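Local coordinates for protein YciF (Escherichia coli, PDB 2GS4) that is a homodimeric stress protein of the ferritin-like superfamily that probably binds metal, as rubrerythrin does, though its precise role is not established, at residues S19-L24 against H111-S116. Residues are numbered along the deposited sequence; the frame is centred on the assembly and turned at random.
Sequences SAEKQL and HYEIAS
The Glu21 and Glu113 side chains cross at an angle, their carboxylates meeting in the buried interior. Glu113 OE1 lies over the face of the Glu21 carboxylate, 3.1 Å from CD and 3.0 Å from both OE1 and OE2 of Glu21, and the planes of the two acid groups are turned 84° from each other. Both chains bend at chi2 (-72° in Glu21, much the same in Glu113), which carries each acid group into the gap between the helices. No hydrogen bond joins the pair, since only acceptors meet. Glu21 OE2 is hydrogen-bonded to Tyr117 OH, one turn further along helix 95-126. Helices 6-33 and 95-126 run antiparallel here at 151°, their local axes 12.1 Å apart, within the helical bundle of a ferritin-like fold. In ferritin-like proteins such as rubrerythrin, paired glutamates commonly ligate a di-metal centre, and this arrangement is consistent with such a site. An alanine in place of Glu21 would probably leave Tyr117 OH without its carboxylate partner and open a gap opposite Glu113. Beside the acids the packing is light: Ala20 CB lies 3.9 Å from Glu113 OE2 and meets the edge of the Tyr112 ring at CE2, while Leu24 CD2 approaches Glu113 OE1 tip to tip at 4.1 Å.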
ATOM      1  N   SER A  19      -3.885   9.911  -6.663  1.00 25.75           N
ATOM      2  CA  SER A  19      -3.941   8.814  -7.622  1.00 24.44           C
ATOM      3  C   SER A  19      -4.833   7.686  -7.102  1.00 24.34           C
ATOM      4  O   SER A  19      -5.645   7.151  -7.845  1.00 20.82           O
ATOM      5  CB  SER A  19      -2.527   8.291  -7.915  1.00 28.74           C
ATOM      6  OG  SER A  19      -2.560   7.023  -8.553  1.00 27.94           O
ATOM      7  N   ALA A  20      -4.691   7.341  -5.825  1.00 21.42           N
ATOM      8  CA  ALA A  20      -5.484   6.274  -5.224  1.00 23.17           C
ATOM      9  C   ALA A  20      -6.986   6.537  -5.315  1.00 23.18           C
ATOM     10  O   ALA A  20      -7.757   5.641  -5.632  1.00 25.16           O
ATOM     11  CB  ALA A  20      -5.073   6.086  -3.760  1.00 21.00           C
ATOM     12  N   GLU A  21      -7.392   7.767  -5.012  1.00 24.58           N
ATOM     13  CA  GLU A  21      -8.803   8.144  -5.058  1.00 22.79           C
ATOM     14  C   GLU A  21      -9.315   8.067  -6.495  1.00 19.13           C
ATOM     15  O   GLU A  21     -10.438   7.619  -6.746  1.00 22.97           O
ATOM     16  CB  GLU A  21      -8.979   9.568  -4.499  1.00 24.88           C
ATOM     17  CG  GLU A  21      -8.551   9.713  -3.036  1.00 23.35           C
ATOM     18  CD  GLU A  21      -9.516   9.040  -2.064  1.00 27.32           C
ATOM     19  OE1 GLU A  21     -10.207   8.077  -2.467  1.00 29.13           O
ATOM     20  OE2 GLU A  21      -9.575   9.467  -0.889  1.00 30.99           O
ATOM     21  N   LYS A  22      -8.469   8.498  -7.425  1.00 19.62           N
ATOM     22  CA  LYS A  22      -8.768   8.500  -8.854  1.00 21.22           C
ATOM     23  C   LYS A  22      -9.088   7.064  -9.288  1.00 26.39           C
ATOM     24  O   LYS A  22     -10.102   6.796  -9.928  1.00 25.50           O
ATOM     25  CB  LYS A  22      -7.545   8.997  -9.627  1.00 25.21           C
ATOM     26  CG  LYS A  22      -7.841   9.897 -10.804  1.00 49.85           C
ATOM     27  CD  LYS A  22      -8.107  11.328 -10.368  1.00 51.80           C
ATOM     28  CE  LYS A  22      -8.553  12.163 -11.557  1.00 76.95           C
ATOM     29  NZ  LYS A  22      -9.173  13.443 -11.136  1.00 51.80           N
ATOM     30  N   GLN A  23      -8.202   6.142  -8.928  1.00 24.92           N
ATOM     31  CA  GLN A  23      -8.381   4.737  -9.263  1.00 22.25           C
ATOM     32  C   GLN A  23      -9.587   4.206  -8.511  1.00 21.76           C
ATOM     33  O   GLN A  23     -10.377   3.432  -9.058  1.00 23.12           O
ATOM     34  CB  GLN A  23      -7.144   3.925  -8.862  1.00 22.58           C
ATOM     35  CG  GLN A  23      -5.837   4.425  -9.449  1.00 22.42           C
ATOM     36  CD  GLN A  23      -4.652   3.585  -9.004  1.00 23.38           C
ATOM     37  OE1 GLN A  23      -4.667   2.365  -9.123  1.00 20.32           O
ATOM     38  NE2 GLN A  23      -3.624   4.236  -8.486  1.00 24.67           N
ATOM     39  N   LEU A  24      -9.750   4.623  -7.257  1.00 22.26           N
ATOM     40  CA  LEU A  24     -10.875   4.126  -6.486  1.00 24.76           C
ATOM     41  C   LEU A  24     -12.226   4.435  -7.161  1.00 29.47           C
ATOM     42  O   LEU A  24     -13.121   3.589  -7.146  1.00 27.00           O
ATOM     43  CB  LEU A  24     -10.830   4.669  -5.054  1.00 28.31           C
ATOM     44  CG  LEU A  24     -11.532   3.811  -3.983  1.00 38.49           C
ATOM     45  CD1 LEU A  24     -11.124   2.341  -4.114  1.00 38.52           C
ATOM     46  CD2 LEU A  24     -11.182   4.324  -2.596  1.00 28.07           C
ATOM     47  N   HIS A 111      -8.614   0.107   5.143  1.00 21.80           N
ATOM     48  CA  HIS A 111      -7.489   0.070   6.072  1.00 23.10           C
ATOM     49  C   HIS A 111      -6.405   0.975   5.485  1.00 23.97           C
ATOM     50  O   HIS A 111      -5.818   1.805   6.186  1.00 21.13           O
ATOM     51  CB  HIS A 111      -6.968  -1.366   6.228  1.00 23.04           C
ATOM     52  CG  HIS A 111      -5.752  -1.484   7.098  1.00 30.00           C
ATOM     53  ND1 HIS A 111      -5.751  -2.179   8.288  1.00 37.57           N
ATOM     54  CD2 HIS A 111      -4.492  -1.014   6.937  1.00 38.16           C
ATOM     55  CE1 HIS A 111      -4.543  -2.135   8.822  1.00 29.78           C
ATOM     56  NE2 HIS A 111      -3.760  -1.436   8.023  1.00 39.61           N
ATOM     57  N   TYR A 112      -6.165   0.827   4.187  1.00 21.30           N
ATOM     58  CA  TYR A 112      -5.163   1.624   3.494  1.00 22.38           C
ATOM     59  C   TYR A 112      -5.505   3.117   3.489  1.00 25.53           C
ATOM     60  O   TYR A 112      -4.667   3.951   3.802  1.00 22.78           O
ATOM     61  CB  TYR A 112      -5.018   1.141   2.052  1.00 20.85           C
ATOM     62  CG  TYR A 112      -3.995   1.902   1.232  1.00 24.19           C
ATOM     63  CD1 TYR A 112      -2.637   1.605   1.323  1.00 25.41           C
ATOM     64  CD2 TYR A 112      -4.392   2.905   0.348  1.00 24.45           C
ATOM     65  CE1 TYR A 112      -1.698   2.284   0.548  1.00 29.11           C
ATOM     66  CE2 TYR A 112      -3.465   3.590  -0.430  1.00 27.42           C
ATOM     67  CZ  TYR A 112      -2.120   3.271  -0.327  1.00 28.19           C
ATOM     68  OH  TYR A 112      -1.199   3.922  -1.116  1.00 29.74           O
ATOM     69  N   GLU A 113      -6.737   3.454   3.135  1.00 23.27           N
ATOM     70  CA  GLU A 113      -7.119   4.862   3.079  1.00 27.41           C
ATOM     71  C   GLU A 113      -7.036   5.568   4.422  1.00 23.82           C
ATOM     72  O   GLU A 113      -6.489   6.668   4.520  1.00 24.96           O
ATOM     73  CB  GLU A 113      -8.514   4.991   2.477  1.00 25.86           C
ATOM     74  CG  GLU A 113      -8.540   4.600   1.007  1.00 25.08           C
ATOM     75  CD  GLU A 113      -8.022   5.703   0.102  1.00 27.93           C
ATOM     76  OE1 GLU A 113      -8.803   6.626  -0.205  1.00 48.68           O
ATOM     77  OE2 GLU A 113      -6.836   5.658  -0.291  1.00 31.05           O
ATOM     78  N   ILE A 114      -7.561   4.928   5.460  1.00 22.66           N
ATOM     79  CA  ILE A 114      -7.526   5.490   6.801  1.00 24.32           C
ATOM     80  C   ILE A 114      -6.083   5.772   7.239  1.00 27.39           C
ATOM     81  O   ILE A 114      -5.765   6.874   7.685  1.00 26.46           O
ATOM     82  CB  ILE A 114      -8.239   4.535   7.785  1.00 24.70           C
ATOM     83  CG1 ILE A 114      -9.749   4.606   7.524  1.00 24.39           C
ATOM     84  CG2 ILE A 114      -7.880   4.872   9.223  1.00 28.18           C
ATOM     85  CD1 ILE A 114     -10.570   3.539   8.222  1.00 27.65           C
ATOM     86  N   ALA A 115      -5.208   4.783   7.090  1.00 22.25           N
ATOM     87  CA  ALA A 115      -3.812   4.961   7.459  1.00 23.04           C
ATOM     88  C   ALA A 115      -3.181   6.085   6.631  1.00 24.84           C
ATOM     89  O   ALA A 115      -2.363   6.850   7.151  1.00 19.90           O
ATOM     90  CB  ALA A 115      -3.043   3.647   7.262  1.00 20.63           C
ATOM     91  N   SER A 116      -3.558   6.180   5.352  1.00 25.58           N
ATOM     92  CA  SER A 116      -3.029   7.218   4.459  1.00 25.50           C
ATOM     93  C   SER A 116      -3.407   8.629   4.920  1.00 25.11           C
ATOM     94  O   SER A 116      -2.566   9.519   5.003  1.00 22.77           O
ATOM     95  CB  SER A 116      -3.548   7.027   3.027  1.00 23.97           C
ATOM     96  OG  SER A 116      -2.755   6.115   2.289  1.00 28.18           O
TER